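Local structure of ORF10 (Moritella marina, 6RIW) at residues S128-F133 with A225-F230; K295-F298 with P302-K305; A564-G569 with A651-S656. The protein probably catalyses the condensation steps of polyunsaturated fatty acid synthesis, this chain being the ketosynthase-chain length factor didomain of a longer multidomain synthase. All coordinates share one frame; numbering follows the deposited sequence.

Contact 1. Residues S128-F133 with A225-F230; sequences SSNQLF and AADPMF
D227 meets N130 through a single direct bond, from N130 ND2 to D227 OD2 at 2.9 Å, with an N-H...O angle of 158°. The two flat groups are steeply turned, their planes 72° apart: the oxygen lies nearly in the plane of the N130 amide, whereas the amide nitrogen comes in from above the D227 carboxylate. A water closes a small ring, donating to N130 OD1 at 2.9 Å and to D227 OD2 at 2.8 Å. Because R592 forms a salt bridge to the same OD2, three donors grip this oxygen, which would be consistent with a stably ionised carboxylate.

With CG swung opposite its own backbone N (chi1 175°), D227 also reaches forward along the chain. Its OD1 takes the M229 N-H at 3.0 Å, the N-cap bond of the following helix. One residue on, F230 brings its ring against F124 and Y637, and its carbonyl O is hydrogen-bonded to Y637 OH. The pair thus joins the start of helix 129-148 to the turn between strand 217-224 and helix 228-237, with helix 589-595 of the second ketosynthase-like half pressing on N130 and M229.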
loop_
_atom_site.group_PDB
_atom_site.type_symbol
_atom_site.label_atom_id
_atom_site.label_comp_id
_atom_site.label_asym_id
_atom_site.label_seq_id
_atom_site.Cartn_x
_atom_site.Cartn_y
_atom_site.Cartn_z
ATOM N N SER A 128 -13.664 -7.689 -3.549
ATOM C CA SER A 128 -13.473 -9.118 -3.334
ATOM C C SER A 128 -12.944 -9.440 -1.941
ATOM O O SER A 128 -13.343 -10.449 -1.354
ATOM C CB SER A 128 -12.517 -9.693 -4.385
ATOM O OG SER A 128 -13.049 -9.504 -5.692
ATOM N N SER A 129 -12.018 -8.641 -1.408
ATOM C CA SER A 129 -11.469 -8.990 -0.087
ATOM C C SER A 129 -12.558 -8.993 0.992
ATOM O O SER A 129 -12.507 -9.811 1.923
ATOM C CB SER A 129 -10.303 -8.058 0.277
ATOM O OG SER A 129 -10.724 -6.739 0.597
ATOM N N ASN A 130 -13.573 -8.127 0.852
ATOM C CA ASN A 130 -14.718 -8.115 1.764
ATOM C C ASN A 130 -15.326 -9.500 1.916
ATOM O O ASN A 130 -15.720 -9.897 3.019
ATOM C CB ASN A 130 -15.814 -7.163 1.257
ATOM C CG ASN A 130 -15.472 -5.700 1.388
ATOM O OD1 ASN A 130 -14.596 -5.301 2.154
ATOM N ND2 ASN A 130 -16.188 -4.874 0.627
ATOM N N GLN A 131 -15.418 -10.254 0.814
ATOM C CA GLN A 131 -16.105 -11.541 0.856
ATOM C C GLN A 131 -15.409 -12.526 1.784
ATOM O O GLN A 131 -16.053 -13.444 2.309
ATOM C CB GLN A 131 -16.199 -12.156 -0.550
ATOM C CG GLN A 131 -17.035 -11.378 -1.555
ATOM C CD GLN A 131 -18.507 -11.782 -1.521
ATOM O OE1 GLN A 131 -18.912 -12.631 -0.724
ATOM N NE2 GLN A 131 -19.316 -11.160 -2.386
ATOM N N LEU A 132 -14.113 -12.350 2.007
ATOM C CA LEU A 132 -13.343 -13.280 2.823
ATOM C C LEU A 132 -13.452 -13.013 4.318
ATOM O O LEU A 132 -13.090 -13.894 5.097
ATOM C CB LEU A 132 -11.860 -13.240 2.412
ATOM C CG LEU A 132 -11.566 -13.708 0.976
ATOM C CD1 LEU A 132 -10.172 -13.272 0.519
ATOM C CD2 LEU A 132 -11.687 -15.203 0.867
ATOM N N PHE A 133 -13.943 -11.844 4.742
ATOM C CA PHE A 133 -13.887 -11.494 6.160
ATOM C C PHE A 133 -15.238 -11.124 6.759
ATOM O O PHE A 133 -15.459 -11.361 7.946
ATOM C CB PHE A 133 -12.886 -10.357 6.369
ATOM C CG PHE A 133 -11.517 -10.716 5.884
ATOM C CD1 PHE A 133 -10.811 -11.748 6.513
ATOM C CD2 PHE A 133 -10.965 -10.093 4.768
ATOM C CE1 PHE A 133 -9.554 -12.125 6.036
ATOM C CE2 PHE A 133 -9.713 -10.441 4.295
ATOM C CZ PHE A 133 -8.999 -11.461 4.912
ATOM N N ALA A 225 -8.518 0.567 -7.118
ATOM C CA ALA A 225 -9.700 -0.301 -7.216
ATOM C C ALA A 225 -10.177 -0.722 -5.832
ATOM O O ALA A 225 -10.569 -1.878 -5.603
ATOM C CB ALA A 225 -9.406 -1.541 -8.060
ATOM N N ALA A 226 -10.122 0.200 -4.884
ATOM C CA ALA A 226 -10.671 -0.062 -3.562
ATOM C C ALA A 226 -12.196 -0.154 -3.613
ATOM O O ALA A 226 -12.849 0.361 -4.525
ATOM C CB ALA A 226 -10.260 1.058 -2.601
ATOM N N ASP A 227 -12.761 -0.786 -2.587
ATOM C CA ASP A 227 -14.199 -0.833 -2.377
ATOM C C ASP A 227 -14.742 0.591 -2.393
ATOM O O ASP A 227 -14.414 1.400 -1.515
ATOM C CB ASP A 227 -14.514 -1.536 -1.046
ATOM C CG ASP A 227 -16.003 -1.529 -0.698
ATOM O OD1 ASP A 227 -16.825 -1.071 -1.519
ATOM O OD2 ASP A 227 -16.346 -1.996 0.413
ATOM N N PRO A 228 -15.549 0.942 -3.399
ATOM C CA PRO A 228 -16.084 2.313 -3.468
ATOM C C PRO A 228 -16.835 2.758 -2.225
ATOM O O PRO A 228 -16.817 3.959 -1.908
ATOM C CB PRO A 228 -17.007 2.262 -4.699
ATOM C CG PRO A 228 -16.403 1.164 -5.570
ATOM C CD PRO A 228 -15.925 0.123 -4.568
ATOM N N MET A 229 -17.491 1.841 -1.500
ATOM C CA MET A 229 -18.162 2.251 -0.270
ATOM C C MET A 229 -17.155 2.714 0.773
ATOM O O MET A 229 -17.392 3.707 1.478
ATOM C CB MET A 229 -19.022 1.117 0.291
ATOM C CG MET A 229 -19.723 1.518 1.584
ATOM S SD MET A 229 -20.569 0.162 2.416
ATOM C CE MET A 229 -21.860 -0.139 1.219
ATOM N N PHE A 230 -16.014 2.022 0.867
ATOM C CA PHE A 230 -14.960 2.425 1.791
ATOM C C PHE A 230 -14.390 3.779 1.405
ATOM O O PHE A 230 -14.156 4.635 2.274
ATOM C CB PHE A 230 -13.855 1.365 1.794
ATOM C CG PHE A 230 -12.823 1.550 2.882
ATOM C CD1 PHE A 230 -11.695 2.332 2.668
ATOM C CD2 PHE A 230 -12.978 0.913 4.105
ATOM C CE1 PHE A 230 -10.736 2.504 3.675
ATOM C CE2 PHE A 230 -12.032 1.063 5.116
ATOM C CZ PHE A 230 -10.910 1.867 4.899
HETATM O O HOH W 1 -14.911 -2.528 2.750
#

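Contact 2. Residues K295-F298 with P302-K305; sequences KGEF and PNTK
E297 lays its CG over the backbone and side chain opposite, 3.7 Å from P302 O and 3.9 Å from N303 CB. Its chain bends at chi2 (-65°), and the carboxylate plane stands almost perpendicular to the N303 amide. That amide works with both ends. N303 OD1 accepts from K305 N at 3.0 Å, an N-cap bond that meets the carbonyl oxygen tilted from its plane, while N303 ND2 gives a hydrogen bond to a water 3.0 Å away. The same water receives a weak bond from E297 N, so the two segments are linked through solvent as well as by packing. N303 ND2 also comes within 4.0 Å of G296 CA.

K305 folds back, its CG set between the backbone N and carbonyl carbon (chi1 72°) and its chain bent twice more. This leaves NZ 3.5 Å from K295 O, but its firm partners are D293 O and the carboxylate of D654. The whole is a compact surface turn connecting strand 283-292 to helix 304-318; P302 and T304 rest on helix 336-350, and F298 reaches out to helix 634-638.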
loop_
_atom_site.group_PDB
_atom_site.type_symbol
_atom_site.label_atom_id
_atom_site.label_comp_id
_atom_site.label_asym_id
_atom_site.label_seq_id
_atom_site.Cartn_x
_atom_site.Cartn_y
_atom_site.Cartn_z
ATOM N N LYS A 295 7.033 19.137 8.561
ATOM C CA LYS A 295 6.230 19.662 9.655
ATOM C C LYS A 295 5.430 20.886 9.220
ATOM O O LYS A 295 5.892 21.694 8.416
ATOM C CB LYS A 295 7.148 20.037 10.823
ATOM C CG LYS A 295 6.445 20.370 12.119
ATOM C CD LYS A 295 7.426 20.242 13.295
ATOM C CE LYS A 295 6.792 19.493 14.453
ATOM N NZ LYS A 295 5.912 18.363 13.972
ATOM N N GLY A 296 4.219 21.016 9.762
ATOM C CA GLY A 296 3.496 22.271 9.651
ATOM C C GLY A 296 1.997 22.179 9.441
ATOM O O GLY A 296 1.256 23.095 9.821
ATOM N N GLU A 297 1.527 21.092 8.831
ATOM C CA GLU A 297 0.131 20.976 8.437
ATOM C C GLU A 297 -0.433 19.634 8.876
ATOM O O GLU A 297 0.299 18.652 9.034
ATOM C CB GLU A 297 -0.056 21.129 6.910
ATOM C CG GLU A 297 0.278 22.512 6.359
ATOM C CD GLU A 297 -0.661 23.588 6.869
ATOM O OE1 GLU A 297 -0.197 24.737 7.077
ATOM O OE2 GLU A 297 -1.864 23.283 7.059
ATOM N N PHE A 298 -1.745 19.629 9.096
ATOM C CA PHE A 298 -2.528 18.415 9.282
ATOM C C PHE A 298 -2.243 17.425 8.155
ATOM O O PHE A 298 -1.844 17.814 7.054
ATOM C CB PHE A 298 -4.005 18.830 9.323
ATOM C CG PHE A 298 -4.987 17.694 9.398
ATOM C CD1 PHE A 298 -5.047 16.873 10.516
ATOM C CD2 PHE A 298 -5.887 17.480 8.358
ATOM C CE1 PHE A 298 -5.971 15.838 10.585
ATOM C CE2 PHE A 298 -6.814 16.452 8.426
ATOM C CZ PHE A 298 -6.856 15.634 9.535
ATOM N N PRO A 302 -2.170 20.419 2.279
ATOM C CA PRO A 302 -0.880 20.633 1.612
ATOM C C PRO A 302 -0.112 21.803 2.209
ATOM O O PRO A 302 -0.688 22.748 2.754
ATOM C CB PRO A 302 -1.279 20.936 0.166
ATOM C CG PRO A 302 -2.647 21.562 0.304
ATOM C CD PRO A 302 -3.309 20.879 1.462
ATOM N N ASN A 303 1.211 21.717 2.090
ATOM C CA ASN A 303 2.147 22.702 2.622
ATOM C C ASN A 303 2.925 23.280 1.452
ATOM O O ASN A 303 3.615 22.545 0.738
ATOM C CB ASN A 303 3.094 22.055 3.637
ATOM C CG ASN A 303 3.880 23.066 4.456
ATOM O OD1 ASN A 303 4.218 24.150 3.978
ATOM N ND2 ASN A 303 4.199 22.696 5.702
ATOM N N THR A 304 2.818 24.592 1.247
ATOM C CA THR A 304 3.492 25.172 0.093
ATOM C C THR A 304 5.010 24.981 0.161
ATOM O O THR A 304 5.661 24.883 -0.884
ATOM C CB THR A 304 3.126 26.657 -0.046
ATOM O OG1 THR A 304 3.687 27.180 -1.263
ATOM C CG2 THR A 304 3.632 27.459 1.152
ATOM N N LYS A 305 5.590 24.870 1.362
ATOM C CA LYS A 305 7.051 24.743 1.444
ATOM C C LYS A 305 7.539 23.452 0.790
ATOM O O LYS A 305 8.561 23.452 0.093
ATOM C CB LYS A 305 7.535 24.827 2.896
ATOM C CG LYS A 305 7.212 23.608 3.767
ATOM C CD LYS A 305 7.414 23.863 5.271
ATOM C CE LYS A 305 8.769 23.408 5.752
ATOM N NZ LYS A 305 8.686 22.025 6.329
HETATM O O HOH W 2 3.319 19.964 6.579
#

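Contact 3. Residues A564-G569 with A651-S656; sequences AAKDGG and ALWDFS
A565 and W653 make a CH-pi contact, buried between the C-terminal ends of helices 552-567 and 642-653 in the second ketosynthase-like half of the chain, presumably the chain length factor. The methyl of A565 comes down over one face of the indole, offset toward its rim: CB lies 3.5 Å from W653 CZ2 and 4.0 Å from the centroid of the six-membered ring, 28° off the ring normal. K566 takes the edge of the same ring instead. Its CG lies near the ring plane, 4.0 Å from W653 CH2, and the rest of the lysine runs out extended, crossing the tryptophan at about a right angle. The first torsion of W653 (chi1 -74°) puts CG opposite the carbonyl carbon and projects the indole across to the other helix.

Rotation of the ring is fixed at its polar end, where W653 NE1 is hydrogen-bonded to D562 OD1; the other oxygen of D562 forms a salt bridge with K566 NZ, so one carboxylate, a turn earlier on helix 552-567, holds both side chains. In this thiolase-type fold each helix leads on into a strand, 576-581 and 659-663, which pair in parallel, and the contact therefore ties together the two helices just upstream of neighbouring strands. Both helices stop here: the first in a Schellman motif, with G569 at positive phi and G569 N bonded to K566 O at 3.0 Å, the second where D654 turns to positive phi. Beyond that turn the F655 ring folds back against the residue two before it, with W653 CB over the ring centre, 3.4 Å above its plane. I689 of strand 687-694 touches A565 and F655 alike.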
loop_
_atom_site.group_PDB
_atom_site.type_symbol
_atom_site.label_atom_id
_atom_site.label_comp_id
_atom_site.label_asym_id
_atom_site.label_seq_id
_atom_site.Cartn_x
_atom_site.Cartn_y
_atom_site.Cartn_z
ATOM N N ALA A 564 13.891 4.143 16.850
ATOM C CA ALA A 564 15.039 3.833 16.004
ATOM C C ALA A 564 15.744 5.114 15.539
ATOM O O ALA A 564 16.980 5.163 15.473
ATOM C CB ALA A 564 14.593 2.973 14.807
ATOM N N ALA A 565 14.972 6.162 15.226
ATOM C CA ALA A 565 15.563 7.420 14.772
ATOM C C ALA A 565 16.406 8.052 15.870
ATOM O O ALA A 565 17.506 8.559 15.608
ATOM C CB ALA A 565 14.468 8.388 14.323
ATOM N N LYS A 566 15.917 8.003 17.112
ATOM C CA LYS A 566 16.700 8.494 18.243
ATOM C C LYS A 566 17.953 7.656 18.456
ATOM O O LYS A 566 19.047 8.196 18.666
ATOM C CB LYS A 566 15.843 8.502 19.510
ATOM C CG LYS A 566 14.815 9.629 19.550
ATOM C CD LYS A 566 13.753 9.376 20.621
ATOM C CE LYS A 566 12.721 10.492 20.648
ATOM N NZ LYS A 566 11.651 10.156 21.624
ATOM N N ASP A 567 17.811 6.330 18.391
ATOM C CA ASP A 567 18.940 5.426 18.565
ATOM C C ASP A 567 19.995 5.643 17.488
ATOM O O ASP A 567 21.195 5.488 17.752
ATOM C CB ASP A 567 18.421 3.979 18.558
ATOM C CG ASP A 567 19.487 2.946 18.912
ATOM O OD1 ASP A 567 20.242 3.139 19.893
ATOM O OD2 ASP A 567 19.546 1.902 18.224
ATOM N N GLY A 568 19.576 6.013 16.278
ATOM C CA GLY A 568 20.505 6.307 15.211
ATOM C C GLY A 568 21.073 7.709 15.197
ATOM O O GLY A 568 21.801 8.051 14.263
ATOM N N GLY A 569 20.755 8.534 16.194
ATOM C CA GLY A 569 21.267 9.896 16.236
ATOM C C GLY A 569 20.765 10.800 15.130
ATOM O O GLY A 569 21.461 11.746 14.740
ATOM N N ALA A 651 6.488 14.230 9.548
ATOM C CA ALA A 651 5.980 15.488 10.090
ATOM C C ALA A 651 6.517 15.733 11.496
ATOM O O ALA A 651 6.844 16.873 11.851
ATOM C CB ALA A 651 4.447 15.505 10.076
ATOM N N LEU A 652 6.641 14.674 12.299
ATOM C CA LEU A 652 7.200 14.806 13.644
ATOM C C LEU A 652 8.650 15.274 13.608
ATOM O O LEU A 652 9.072 16.092 14.439
ATOM C CB LEU A 652 7.098 13.473 14.389
ATOM C CG LEU A 652 7.746 13.407 15.777
ATOM C CD1 LEU A 652 7.025 14.357 16.742
ATOM C CD2 LEU A 652 7.757 11.975 16.335
ATOM N N TRP A 653 9.428 14.771 12.656
ATOM C CA TRP A 653 10.855 15.064 12.578
ATOM C C TRP A 653 11.180 16.144 11.557
ATOM O O TRP A 653 12.360 16.477 11.383
ATOM C CB TRP A 653 11.635 13.783 12.250
ATOM C CG TRP A 653 11.748 12.829 13.411
ATOM C CD1 TRP A 653 10.774 11.989 13.894
ATOM C CD2 TRP A 653 12.891 12.630 14.245
ATOM N NE1 TRP A 653 11.250 11.279 14.970
ATOM C CE2 TRP A 653 12.547 11.653 15.206
ATOM C CE3 TRP A 653 14.186 13.173 14.263
ATOM C CZ2 TRP A 653 13.448 11.209 16.176
ATOM C CZ3 TRP A 653 15.072 12.739 15.230
ATOM C CH2 TRP A 653 14.706 11.760 16.166
ATOM N N ASP A 654 10.169 16.686 10.871
ATOM C CA ASP A 654 10.361 17.633 9.771
ATOM C C ASP A 654 11.324 17.084 8.714
ATOM O O ASP A 654 12.228 17.781 8.247
ATOM C CB ASP A 654 10.833 18.995 10.311
ATOM C CG ASP A 654 10.644 20.133 9.316
ATOM O OD1 ASP A 654 9.741 20.057 8.429
ATOM O OD2 ASP A 654 11.425 21.117 9.425
ATOM N N PHE A 655 11.133 15.823 8.315
ATOM C CA PHE A 655 11.964 15.243 7.266
ATOM C C PHE A 655 11.420 15.630 5.901
ATOM O O PHE A 655 10.210 15.783 5.726
ATOM C CB PHE A 655 11.991 13.708 7.373
ATOM C CG PHE A 655 12.800 13.177 8.532
ATOM C CD1 PHE A 655 13.900 13.873 9.015
ATOM C CD2 PHE A 655 12.469 11.956 9.115
ATOM C CE1 PHE A 655 14.664 13.351 10.087
ATOM C CE2 PHE A 655 13.213 11.431 10.173
ATOM C CZ PHE A 655 14.319 12.133 10.658
ATOM N N SER A 656 12.318 15.731 4.915
ATOM C CA SER A 656 11.934 16.123 3.566
ATOM C C SER A 656 12.152 15.043 2.505
ATOM O O SER A 656 11.863 15.293 1.326
ATOM C CB SER A 656 12.697 17.394 3.137
ATOM O OG SER A 656 14.106 17.168 3.098
#

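How the contacts relate
From the N terminus the three contacts follow in series, none nesting or crossing. Contact 1 closes a loop of 91 residues in the first ketosynthase domain; contact 2 closes a three-residue turn further along that domain; contact 3 closes an 81-residue loop in the second, ketosynthase-like half. Contacts 2 and 3 nevertheless touch: K295 NZ lies 2.8 Å from A651 O and K295 N 2.9 Å from D654 OD1, both probable hydrogen bonds, so the surface turn of the first half meets the end of helix 642-653 of the second. Contact 1 stands apart, its centre about 32 Å from that of contact 2 and 35 Å from that of contact 3.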